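Local structure of putative oxidoreductase (Thermus thermophilus, 2ISM) at residues L21-V27 with R347-L352; G28-P33 with G344-V348; G267-G271 with V282-G287; A289-V294 with R306-L311. The protein is a putative oxidoreductase whose chain folds into a six-bladed beta-propeller, with a calcium ion bound in the model. The contacts are given in a common frame with arbitrary orientation. Numbering follows the deposited sequence.

Contact 1. Residues L21-V27 with R347-L352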
loop_
_atom_site.group_PDB
_atom_site.type_symbol
_atom_site.label_atom_id
_atom_site.label_comp_id
_atom_site.label_asym_id
_atom_site.label_seq_id
_atom_site.Cartn_x
_atom_site.Cartn_y
_atom_site.Cartn_z
ATOM N N LEU B 21 -3.636 -6.377 -7.641
ATOM C CA LEU B 21 -2.375 -5.710 -7.948
ATOM C C LEU B 21 -2.109 -5.786 -9.445
ATOM O O LEU B 21 -2.335 -6.822 -10.068
ATOM C CB LEU B 21 -1.224 -6.372 -7.181
ATOM C CG LEU B 21 -1.311 -6.309 -5.652
ATOM C CD1 LEU B 21 -0.170 -7.104 -5.036
ATOM C CD2 LEU B 21 -1.253 -4.858 -5.196
ATOM N N ARG B 22 -1.636 -4.686 -10.020
ATOM C CA ARG B 22 -1.343 -4.637 -11.445
ATOM C C ARG B 22 0.153 -4.766 -11.672
ATOM O O ARG B 22 0.950 -4.095 -11.021
ATOM C CB ARG B 22 -1.870 -3.330 -12.043
ATOM C CG ARG B 22 -3.390 -3.273 -12.091
ATOM C CD ARG B 22 -3.927 -4.317 -13.057
ATOM N NE ARG B 22 -3.767 -3.896 -14.446
ATOM C CZ ARG B 22 -4.592 -3.060 -15.071
ATOM N NH1 ARG B 22 -5.643 -2.558 -14.433
ATOM N NH2 ARG B 22 -4.360 -2.710 -16.329
ATOM N N VAL B 23 0.527 -5.629 -12.608
ATOM C CA VAL B 23 1.929 -5.878 -12.906
ATOM C C VAL B 23 2.452 -5.160 -14.138
ATOM O O VAL B 23 1.733 -4.958 -15.114
ATOM C CB VAL B 23 2.185 -7.392 -13.109
ATOM C CG1 VAL B 23 3.643 -7.638 -13.482
ATOM C CG2 VAL B 23 1.830 -8.147 -11.852
ATOM N N GLU B 24 3.717 -4.765 -14.073
ATOM C CA GLU B 24 4.384 -4.128 -15.193
ATOM C C GLU B 24 5.840 -4.564 -15.135
ATOM O O GLU B 24 6.470 -4.536 -14.074
ATOM C CB GLU B 24 4.265 -2.602 -15.128
ATOM C CG GLU B 24 5.015 -1.931 -14.004
ATOM C CD GLU B 24 4.823 -0.426 -14.020
ATOM O OE1 GLU B 24 5.150 0.203 -15.051
ATOM O OE2 GLU B 24 4.343 0.127 -13.007
ATOM N N GLU B 25 6.360 -5.001 -16.276
ATOM C CA GLU B 25 7.739 -5.456 -16.361
ATOM C C GLU B 25 8.711 -4.289 -16.349
ATOM O O GLU B 25 8.593 -3.358 -17.145
ATOM C CB GLU B 25 7.940 -6.285 -17.630
ATOM C CG GLU B 25 9.392 -6.642 -17.910
ATOM C CD GLU B 25 9.543 -7.614 -19.064
ATOM O OE1 GLU B 25 10.673 -7.766 -19.571
ATOM O OE2 GLU B 25 8.531 -8.233 -19.455
ATOM N N VAL B 26 9.674 -4.347 -15.435
ATOM C CA VAL B 26 10.684 -3.310 -15.318
ATOM C C VAL B 26 11.853 -3.640 -16.246
ATOM O O VAL B 26 12.341 -2.779 -16.975
ATOM C CB VAL B 26 11.198 -3.200 -13.865
ATOM C CG1 VAL B 26 12.271 -2.128 -13.770
ATOM C CG2 VAL B 26 10.033 -2.874 -12.928
ATOM N N VAL B 27 12.289 -4.896 -16.219
ATOM C CA VAL B 27 13.395 -5.340 -17.060
ATOM C C VAL B 27 13.438 -6.865 -17.062
ATOM O O VAL B 27 13.014 -7.500 -16.095
ATOM C CB VAL B 27 14.753 -4.771 -16.552
ATOM C CG1 VAL B 27 15.073 -5.318 -15.172
ATOM C CG2 VAL B 27 15.865 -5.111 -17.533
ATOM N N ARG B 347 12.462 -11.716 -15.069
ATOM C CA ARG B 347 12.251 -10.302 -14.970
ATOM C C ARG B 347 12.099 -9.764 -13.571
ATOM O O ARG B 347 11.900 -10.506 -12.601
ATOM C CB ARG B 347 10.898 -10.070 -15.647
ATOM C CG ARG B 347 10.661 -10.780 -16.976
ATOM C CD ARG B 347 9.199 -10.590 -17.396
ATOM N NE ARG B 347 8.995 -10.743 -18.835
ATOM C CZ ARG B 347 9.048 -11.897 -19.487
ATOM N NH1 ARG B 347 9.297 -13.021 -18.830
ATOM N NH2 ARG B 347 8.864 -11.925 -20.799
ATOM N N VAL B 348 12.185 -8.449 -13.500
ATOM C CA VAL B 348 11.968 -7.712 -12.280
ATOM C C VAL B 348 10.575 -7.157 -12.567
ATOM O O VAL B 348 10.376 -6.472 -13.570
ATOM C CB VAL B 348 12.954 -6.547 -12.145
ATOM C CG1 VAL B 348 12.521 -5.638 -11.005
ATOM C CG2 VAL B 348 14.357 -7.083 -11.891
ATOM N N LEU B 349 9.614 -7.483 -11.712
ATOM C CA LEU B 349 8.249 -7.015 -11.899
ATOM C C LEU B 349 7.890 -5.983 -10.843
ATOM O O LEU B 349 8.339 -6.067 -9.701
ATOM C CB LEU B 349 7.271 -8.192 -11.814
ATOM C CG LEU B 349 7.533 -9.375 -12.751
ATOM C CD1 LEU B 349 6.560 -10.494 -12.446
ATOM C CD2 LEU B 349 7.394 -8.927 -14.206
ATOM N N ARG B 350 7.081 -5.004 -11.234
ATOM C CA ARG B 350 6.646 -3.962 -10.317
ATOM C C ARG B 350 5.131 -4.065 -10.177
ATOM O O ARG B 350 4.408 -4.008 -11.169
ATOM C CB ARG B 350 7.040 -2.589 -10.863
ATOM C CG ARG B 350 6.674 -1.413 -9.969
ATOM C CD ARG B 350 7.397 -0.165 -10.445
ATOM N NE ARG B 350 7.197 0.042 -11.875
ATOM C CZ ARG B 350 8.073 0.634 -12.680
ATOM N NH1 ARG B 350 9.224 1.084 -12.200
ATOM N NH2 ARG B 350 7.800 0.770 -13.971
ATOM N N LEU B 351 4.660 -4.233 -8.946
ATOM C CA LEU B 351 3.233 -4.361 -8.681
ATOM C C LEU B 351 2.689 -3.092 -8.041
ATOM O O LEU B 351 3.044 -2.752 -6.912
ATOM C CB LEU B 351 2.968 -5.567 -7.777
ATOM C CG LEU B 351 3.030 -6.944 -8.452
ATOM C CD1 LEU B 351 4.401 -7.160 -9.083
ATOM C CD2 LEU B 351 2.735 -8.026 -7.425
ATOM N N LEU B 352 1.828 -2.401 -8.786
ATOM C CA LEU B 352 1.215 -1.145 -8.356
ATOM C C LEU B 352 2.224 -0.046 -8.050
ATOM O O LEU B 352 1.979 1.102 -8.472
ATOM C CB LEU B 352 0.314 -1.363 -7.141
ATOM C CG LEU B 352 -1.000 -2.103 -7.400
ATOM C CD1 LEU B 352 -2.087 -1.481 -6.539
ATOM C CD2 LEU B 352 -1.391 -2.005 -8.868
HETATM O O HOH W 1 8.032 -9.256 -21.984
#
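Glu24 and Arg350 face each other in a hydrogen-bonded antiparallel pair, and their rotamers bring the charged ends together. Glu24 takes chi1 p with chi2 t, Arg350 runs t, t, p, and the two groups meet side on: Arg350 NH2 donates to Glu24 OE1 at 2.9 Å, and Arg350 NE to Glu24 OE2 more weakly at 3.1 Å. Val26 lays CG2 over one face of that guanidinium. The strands are those of a propeller's Velcro closure: 23-27, from the N terminus, forms the outer edge of a blade whose other three strands come from the end of the chain. A beta bulge interrupts the register between Glu25 and Val27. Val26, with psi near -46°, gives its N to Val348 O (2.9 Å), while Val348 N bonds Val27 O (2.9 Å). On the face of Val23 and Glu25, the fully extended Glu25 side chain reaches Arg347, OE2 to NE 2.6 Å, in a salt bridge that water 1 also spans through Glu25 OE2 and Arg347 NH2. Val23, chi1 t, sets CG2 3.8 Å from Leu351 CG. At the C terminus, Leu352 N donates to Arg22 O (2.9 Å), and Leu21 CD2 rests 3.5 Å from Leu352 CG.

Contact 2. Residues G28-P33 with G344-V348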
loop_
_atom_site.group_PDB
_atom_site.type_symbol
_atom_site.label_atom_id
_atom_site.label_comp_id
_atom_site.label_asym_id
_atom_site.label_seq_id
_atom_site.Cartn_x
_atom_site.Cartn_y
_atom_site.Cartn_z
ATOM N N GLY B 28 13.924 -7.448 -18.155
ATOM C CA GLY B 28 14.002 -8.896 -18.249
ATOM C C GLY B 28 15.312 -9.398 -18.835
ATOM O O GLY B 28 16.271 -8.637 -18.993
ATOM N N GLY B 29 15.351 -10.688 -19.153
ATOM C CA GLY B 29 16.546 -11.287 -19.717
ATOM C C GLY B 29 17.604 -11.599 -18.675
ATOM O O GLY B 29 18.735 -11.927 -19.023
ATOM N N LEU B 30 17.235 -11.513 -17.397
ATOM C CA LEU B 30 18.170 -11.770 -16.299
ATOM C C LEU B 30 18.286 -13.257 -15.971
ATOM O O LEU B 30 17.361 -14.033 -16.213
ATOM C CB LEU B 30 17.720 -11.005 -15.047
ATOM C CG LEU B 30 17.565 -9.484 -15.192
ATOM C CD1 LEU B 30 16.618 -8.957 -14.127
ATOM C CD2 LEU B 30 18.934 -8.808 -15.085
ATOM N N GLU B 31 19.427 -13.656 -15.421
ATOM C CA GLU B 31 19.627 -15.051 -15.060
ATOM C C GLU B 31 19.572 -15.200 -13.545
ATOM O O GLU B 31 20.561 -14.972 -12.849
ATOM C CB GLU B 31 20.971 -15.558 -15.582
ATOM C CG GLU B 31 21.012 -17.068 -15.715
ATOM C CD GLU B 31 22.339 -17.578 -16.226
ATOM O OE1 GLU B 31 23.131 -16.765 -16.754
ATOM O OE2 GLU B 31 22.580 -18.798 -16.104
ATOM N N VAL B 32 18.399 -15.575 -13.051
ATOM C CA VAL B 32 18.168 -15.767 -11.624
ATOM C C VAL B 32 18.445 -14.522 -10.768
ATOM O O VAL B 32 19.387 -14.498 -9.970
ATOM C CB VAL B 32 19.009 -16.954 -11.073
ATOM C CG1 VAL B 32 18.511 -17.344 -9.679
ATOM C CG2 VAL B 32 18.912 -18.148 -12.020
ATOM N N PRO B 33 17.639 -13.459 -10.943
ATOM C CA PRO B 33 17.831 -12.238 -10.148
ATOM C C PRO B 33 17.447 -12.588 -8.711
ATOM O O PRO B 33 16.268 -12.674 -8.362
ATOM C CB PRO B 33 16.874 -11.242 -10.804
ATOM C CG PRO B 33 15.816 -12.119 -11.411
ATOM C CD PRO B 33 16.622 -13.252 -11.987
ATOM N N GLY B 344 12.501 -13.820 -22.755
ATOM C CA GLY B 344 12.571 -12.660 -21.880
ATOM C C GLY B 344 12.542 -13.030 -20.408
ATOM O O GLY B 344 12.546 -12.157 -19.541
ATOM N N ASP B 345 12.552 -14.331 -20.121
ATOM C CA ASP B 345 12.494 -14.789 -18.741
ATOM C C ASP B 345 13.435 -14.251 -17.689
ATOM O O ASP B 345 14.580 -13.874 -17.948
ATOM C CB ASP B 345 12.592 -16.297 -18.633
ATOM C CG ASP B 345 11.321 -16.890 -18.104
ATOM O OD1 ASP B 345 10.566 -16.145 -17.435
ATOM O OD2 ASP B 345 11.067 -18.082 -18.343
ATOM N N ASP B 346 12.911 -14.294 -16.471
ATOM C CA ASP B 346 13.531 -13.762 -15.284
ATOM C C ASP B 346 13.642 -12.299 -14.970
ATOM O O ASP B 346 14.707 -11.710 -14.739
ATOM C CB ASP B 346 14.871 -14.423 -14.994
ATOM C CG ASP B 346 14.681 -15.803 -14.384
ATOM O OD1 ASP B 346 13.499 -16.211 -14.307
ATOM O OD2 ASP B 346 15.661 -16.472 -13.995
ATOM N N ARG B 347 12.462 -11.716 -15.069
ATOM C CA ARG B 347 12.251 -10.302 -14.970
ATOM C C ARG B 347 12.099 -9.764 -13.571
ATOM O O ARG B 347 11.900 -10.506 -12.601
ATOM C CB ARG B 347 10.898 -10.070 -15.647
ATOM C CG ARG B 347 10.661 -10.780 -16.976
ATOM C CD ARG B 347 9.199 -10.590 -17.396
ATOM N NE ARG B 347 8.995 -10.743 -18.835
ATOM C CZ ARG B 347 9.048 -11.897 -19.487
ATOM N NH1 ARG B 347 9.297 -13.021 -18.830
ATOM N NH2 ARG B 347 8.864 -11.925 -20.799
ATOM N N VAL B 348 12.185 -8.449 -13.500
ATOM C CA VAL B 348 11.968 -7.712 -12.280
ATOM C C VAL B 348 10.575 -7.157 -12.567
ATOM O O VAL B 348 10.376 -6.472 -13.570
ATOM C CB VAL B 348 12.954 -6.547 -12.145
ATOM C CG1 VAL B 348 12.521 -5.638 -11.005
ATOM C CG2 VAL B 348 14.357 -7.083 -11.891
#
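Asp346 turns its side chain in against 28-33, and both carboxylate oxygens are used. Asp346 OD2 accepts Val32 N at 3.0 Å and also Arg335 N, while OD1 bonds the hydroxyl of Thr332. A backbone bond also joins the segments, Gly29 N to Gly344 O at 3.2 Å. Glycine suits this crossing: a CB on Gly28 would sit 2.8 Å from Gly344 O, and Gly29 and Gly344 both have positive phi. Leu30 O lies 3.3 Å from Asp345 O, two acceptors face to face; Arg335 NH1 offers weak hydrogen bonds to Leu30 O and Gly29 O. Asp346 O has no partner at all, buried with Pro33 CG 3.5 Å away. Asp345 turns away from 28-33: its OD2 takes Arg342 N and its OD1 a weak bond from Asp346 N (3.1 Å), whereas Arg347 finds its main partner in Glu25. An apolar touch accompanies these bonds: Leu30 CD1 meets Val348 CG2 at 3.7 Å. Loop 28-33 carries the chain from strand 23-27, outer edge of the last blade, to strand 33-38 of the first, and it crosses the loop between strands 328-332 and 348-351, with Leu30, Pro33 and Val348 all packing on Ile46 of strand 44-48.

Contact 3. Residues G267-G271 with V282-G287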
loop_
_atom_site.group_PDB
_atom_site.type_symbol
_atom_site.label_atom_id
_atom_site.label_comp_id
_atom_site.label_asym_id
_atom_site.label_seq_id
_atom_site.Cartn_x
_atom_site.Cartn_y
_atom_site.Cartn_z
ATOM N N GLY B 267 3.595 -28.446 0.342
ATOM C CA GLY B 267 4.759 -27.583 0.417
ATOM C C GLY B 267 4.612 -26.336 -0.433
ATOM O O GLY B 267 4.039 -26.380 -1.523
ATOM N N PHE B 268 5.130 -25.220 0.067
ATOM C CA PHE B 268 5.205 -23.991 -0.715
ATOM C C PHE B 268 6.577 -23.338 -0.586
ATOM O O PHE B 268 6.737 -22.342 0.120
ATOM C CB PHE B 268 4.113 -23.012 -0.279
ATOM C CG PHE B 268 4.066 -21.753 -1.098
ATOM C CD1 PHE B 268 3.393 -21.723 -2.308
ATOM C CD2 PHE B 268 4.694 -20.601 -0.657
ATOM C CE1 PHE B 268 3.348 -20.567 -3.063
ATOM C CE2 PHE B 268 4.652 -19.442 -1.408
ATOM C CZ PHE B 268 3.978 -19.425 -2.613
ATOM N N PRO B 269 7.563 -23.904 -1.274
ATOM C CA PRO B 269 8.950 -23.447 -1.149
ATOM C C PRO B 269 9.076 -21.947 -1.390
ATOM O O PRO B 269 8.844 -21.480 -2.506
ATOM C CB PRO B 269 9.669 -24.219 -2.256
ATOM C CG PRO B 269 8.868 -25.463 -2.420
ATOM C CD PRO B 269 7.441 -25.068 -2.170
ATOM N N PRO B 270 9.441 -21.204 -0.350
ATOM C CA PRO B 270 9.470 -19.743 -0.421
ATOM C C PRO B 270 10.770 -19.061 -0.804
ATOM O O PRO B 270 11.865 -19.568 -0.565
ATOM C CB PRO B 270 9.053 -19.347 0.987
ATOM C CG PRO B 270 9.819 -20.345 1.804
ATOM C CD PRO B 270 9.631 -21.662 1.035
ATOM N N GLY B 271 10.614 -17.893 -1.411
ATOM C CA GLY B 271 11.747 -17.072 -1.755
ATOM C C GLY B 271 11.758 -16.085 -0.597
ATOM O O GLY B 271 11.595 -16.481 0.564
ATOM N N VAL B 282 4.606 -13.401 0.467
ATOM C CA VAL B 282 5.636 -14.423 0.370
ATOM C C VAL B 282 5.777 -14.938 -1.058
ATOM O O VAL B 282 4.833 -15.494 -1.617
ATOM C CB VAL B 282 5.316 -15.616 1.299
ATOM C CG1 VAL B 282 6.427 -16.662 1.223
ATOM C CG2 VAL B 282 5.148 -15.120 2.725
ATOM N N ALA B 283 6.959 -14.750 -1.640
ATOM C CA ALA B 283 7.221 -15.209 -2.999
ATOM C C ALA B 283 7.310 -16.730 -3.005
ATOM O O ALA B 283 7.941 -17.327 -2.135
ATOM C CB ALA B 283 8.527 -14.605 -3.520
ATOM N N GLY B 284 6.670 -17.349 -3.989
ATOM C CA GLY B 284 6.694 -18.792 -4.078
ATOM C C GLY B 284 7.510 -19.261 -5.265
ATOM O O GLY B 284 7.313 -18.813 -6.396
ATOM N N LEU B 285 8.449 -20.158 -5.004
ATOM C CA LEU B 285 9.269 -20.700 -6.067
ATOM C C LEU B 285 8.670 -21.861 -6.861
ATOM O O LEU B 285 8.463 -21.742 -8.073
ATOM C CB LEU B 285 10.591 -21.245 -5.493
ATOM C CG LEU B 285 11.566 -20.135 -5.070
ATOM C CD1 LEU B 285 12.736 -20.697 -4.250
ATOM C CD2 LEU B 285 12.079 -19.439 -6.330
ATOM N N ARG B 286 8.364 -22.965 -6.192
ATOM C CA ARG B 286 7.802 -24.132 -6.877
ATOM C C ARG B 286 6.310 -23.849 -7.057
ATOM O O ARG B 286 5.711 -24.287 -8.037
ATOM C CB ARG B 286 7.982 -25.403 -6.050
ATOM C CG ARG B 286 7.526 -26.668 -6.766
ATOM C CD ARG B 286 7.978 -27.908 -6.013
ATOM N NE ARG B 286 7.352 -28.003 -4.698
ATOM C CZ ARG B 286 7.923 -28.569 -3.641
ATOM N NH1 ARG B 286 9.141 -29.091 -3.740
ATOM N NH2 ARG B 286 7.276 -28.615 -2.482
ATOM N N GLY B 287 5.713 -23.125 -6.110
ATOM C CA GLY B 287 4.292 -22.810 -6.196
ATOM C C GLY B 287 3.973 -21.780 -7.267
ATOM O O GLY B 287 2.805 -21.551 -7.599
HETATM O O HOH W 2 6.201 -22.068 -3.628
#
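Two successive prolines, neither with an N-H to give, lead into strand 270-276, so the backbone of residues 269 and 270 can pair through its carbonyls alone. Pro269 O does double duty: it accepts Leu285 N at 2.9 Å and a hydrogen from water 2 (also 2.9 Å), and that water in turn accepts Gly287 N at 2.7 Å. Pro270 stands opposite Gly284 in a non-hydrogen-bonded antiparallel pair, where a missing N-H costs nothing between these strands, and the next bond follows at once, Gly271 N to Ala283 O at 2.8 Å. This is the open end of the hairpin 270-276/279-284, the two inner strands of a propeller blade; the Pro270 side chain is about 11 Å from the calcium ion. Past the strand, 285-287 turn with helical backbone angles, and Arg286 swings back so that Pro269 CG covers one face of its guanidinium, 3.5 Å from CZ. The Phe268 ring reaches along 282-287, with CE1 4.0 Å from Gly287 CA and CE2 4.2 Å from Val282 CG1, and meets the ring of Trp264.

Contact 4. Residues A289-V294 with R306-L311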
loop_
_atom_site.group_PDB
_atom_site.type_symbol
_atom_site.label_atom_id
_atom_site.label_comp_id
_atom_site.label_asym_id
_atom_site.label_seq_id
_atom_site.Cartn_x
_atom_site.Cartn_y
_atom_site.Cartn_z
ATOM N N ALA B 289 3.844 -18.508 -7.381
ATOM C CA ALA B 289 2.850 -17.517 -7.016
ATOM C C ALA B 289 3.328 -16.627 -5.882
ATOM O O ALA B 289 4.261 -16.968 -5.156
ATOM C CB ALA B 289 1.558 -18.215 -6.605
ATOM N N LEU B 290 2.677 -15.479 -5.748
ATOM C CA LEU B 290 2.983 -14.537 -4.683
ATOM C C LEU B 290 1.778 -14.623 -3.757
ATOM O O LEU B 290 0.662 -14.297 -4.161
ATOM C CB LEU B 290 3.105 -13.119 -5.238
ATOM C CG LEU B 290 3.377 -12.023 -4.202
ATOM C CD1 LEU B 290 4.759 -12.228 -3.580
ATOM C CD2 LEU B 290 3.292 -10.662 -4.870
ATOM N N LEU B 291 1.993 -15.082 -2.530
ATOM C CA LEU B 291 0.893 -15.207 -1.587
ATOM C C LEU B 291 0.836 -14.037 -0.619
ATOM O O LEU B 291 1.858 -13.432 -0.282
ATOM C CB LEU B 291 1.003 -16.519 -0.806
ATOM C CG LEU B 291 1.033 -17.806 -1.641
ATOM C CD1 LEU B 291 1.070 -19.011 -0.716
ATOM C CD2 LEU B 291 -0.183 -17.869 -2.548
ATOM N N ARG B 292 -0.380 -13.719 -0.194
ATOM C CA ARG B 292 -0.634 -12.635 0.742
ATOM C C ARG B 292 -1.136 -13.274 2.031
ATOM O O ARG B 292 -2.131 -14.000 2.021
ATOM C CB ARG B 292 -1.704 -11.694 0.176
ATOM C CG ARG B 292 -2.117 -10.570 1.112
ATOM C CD ARG B 292 -3.375 -9.846 0.627
ATOM N NE ARG B 292 -3.159 -9.107 -0.615
ATOM C CZ ARG B 292 -3.643 -9.468 -1.800
ATOM N NH1 ARG B 292 -4.382 -10.565 -1.917
ATOM N NH2 ARG B 292 -3.385 -8.729 -2.872
ATOM N N LEU B 293 -0.431 -13.032 3.131
ATOM C CA LEU B 293 -0.831 -13.579 4.421
ATOM C C LEU B 293 -1.485 -12.468 5.236
ATOM O O LEU B 293 -0.859 -11.449 5.525
ATOM C CB LEU B 293 0.380 -14.139 5.180
ATOM C CG LEU B 293 0.854 -15.560 4.859
ATOM C CD1 LEU B 293 1.191 -15.693 3.384
ATOM C CD2 LEU B 293 2.068 -15.879 5.713
ATOM N N VAL B 294 -2.753 -12.662 5.583
ATOM C CA VAL B 294 -3.486 -11.675 6.364
ATOM C C VAL B 294 -3.274 -11.999 7.833
ATOM O O VAL B 294 -3.651 -13.073 8.304
ATOM C CB VAL B 294 -4.991 -11.715 6.039
ATOM C CG1 VAL B 294 -5.709 -10.597 6.779
ATOM C CG2 VAL B 294 -5.199 -11.583 4.534
ATOM N N ARG B 306 -6.044 -15.518 6.979
ATOM C CA ARG B 306 -6.256 -16.158 5.689
ATOM C C ARG B 306 -5.086 -15.924 4.739
ATOM O O ARG B 306 -4.306 -14.985 4.906
ATOM C CB ARG B 306 -7.546 -15.639 5.044
ATOM C CG ARG B 306 -7.551 -14.142 4.761
ATOM C CD ARG B 306 -8.798 -13.729 3.983
ATOM N NE ARG B 306 -8.803 -12.304 3.665
ATOM C CZ ARG B 306 -8.996 -11.335 4.555
ATOM N NH1 ARG B 306 -9.208 -11.633 5.831
ATOM N NH2 ARG B 306 -8.966 -10.066 4.171
ATOM N N VAL B 307 -4.975 -16.795 3.745
ATOM C CA VAL B 307 -3.923 -16.705 2.744
ATOM C C VAL B 307 -4.587 -16.519 1.384
ATOM O O VAL B 307 -5.516 -17.249 1.038
ATOM C CB VAL B 307 -3.069 -17.992 2.724
ATOM C CG1 VAL B 307 -1.964 -17.873 1.684
ATOM C CG2 VAL B 307 -2.478 -18.238 4.104
ATOM N N GLU B 308 -4.118 -15.536 0.622
ATOM C CA GLU B 308 -4.676 -15.258 -0.697
ATOM C C GLU B 308 -3.574 -15.172 -1.744
ATOM O O GLU B 308 -2.435 -14.844 -1.428
ATOM C CB GLU B 308 -5.444 -13.933 -0.677
ATOM C CG GLU B 308 -6.407 -13.783 0.500
ATOM C CD GLU B 308 -7.132 -12.447 0.504
ATOM O OE1 GLU B 308 -6.480 -11.412 0.252
ATOM O OE2 GLU B 308 -8.352 -12.428 0.774
ATOM N N THR B 309 -3.916 -15.467 -2.993
ATOM C CA THR B 309 -2.944 -15.381 -4.075
ATOM C C THR B 309 -2.968 -13.955 -4.609
ATOM O O THR B 309 -4.010 -13.467 -5.042
ATOM C CB THR B 309 -3.282 -16.353 -5.216
ATOM O OG1 THR B 309 -3.146 -17.699 -4.749
ATOM C CG2 THR B 309 -2.348 -16.132 -6.401
ATOM N N ALA B 310 -1.819 -13.289 -4.567
ATOM C CA ALA B 310 -1.715 -11.910 -5.037
ATOM C C ALA B 310 -1.168 -11.819 -6.457
ATOM O O ALA B 310 -1.375 -10.821 -7.148
ATOM C CB ALA B 310 -0.837 -11.101 -4.088
ATOM N N LEU B 311 -0.459 -12.855 -6.889
ATOM C CA LEU B 311 0.101 -12.874 -8.236
ATOM C C LEU B 311 0.331 -14.307 -8.705
ATOM O O LEU B 311 0.761 -15.158 -7.932
ATOM C CB LEU B 311 1.430 -12.112 -8.278
ATOM C CG LEU B 311 2.062 -11.997 -9.668
ATOM C CD1 LEU B 311 1.220 -11.053 -10.507
ATOM C CD2 LEU B 311 3.500 -11.487 -9.568
#
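The hairpin 289-298/301-312 forms the outer half of a propeller blade, and 306-311 lies along its outermost strand. Arg306 starts the walk: its O accepts Val294 N at 2.9 Å, its CG comes within 3.5 Å of Val294 CG2, and Val294 CG1 lies over one face of its guanidinium. Val307 is in a non-hydrogen-bonded pair with Leu293; its CG1 packs on Leu293 CD1 (4.2 Å) and Leu291 CD1 (4.0 Å), and its CA makes a CA-H...O contact of 3.3 Å with Arg292 O. Glu308 is bonded to Arg292 both ways, Arg292 N to Glu308 O at 2.6 Å and Glu308 N to Arg292 O at 2.9 Å. Its carboxylate joins two arginines in a salt-bridge network: Glu308 OE2 takes Arg306 NE at 2.9 Å, and Glu308 OE1 a weak bond from Arg292 NH1 at 3.1 Å. The stronger partner of Arg292 is the hydroxyl of Tyr281, and its side chain also packs on Lys212 of the second subunit. Thr309 pairs with Leu291, its OG1 3.7 Å from Leu291 CD2. Then comes a classic beta bulge, in which Ala310 and Leu311 both face Leu290. Ala310 also covers one face of the Arg292 guanidinium with its CB. Leu311 O accepts Leu290 N at 2.9 Å, while Leu290 O takes two donors, Ala310 N at 2.7 Å and Leu311 N at 3.3 Å.

From the N terminus, 21-27 opens contact 1 and 28-33 opens contact 2; both close only on the last residues of the chain, sharing Arg347 and Val348, so together they shut the ring of blades. Contacts 3 and 4 are nested inside that great loop, in series: 267-271 closes on 282-287 before 289-294 closes on 306-311. These two short loops belong to one blade, its inner and outer hairpins, whose middle strands meet through a probable hydrogen bond, Val282 N to Leu291 O at 2.8 Å. The next blade is the one closed by contact 1, and it packs on contact 4, with Leu351 CD2 3.7 Å from Leu290 CD2. Contact 2 continues to the first blade.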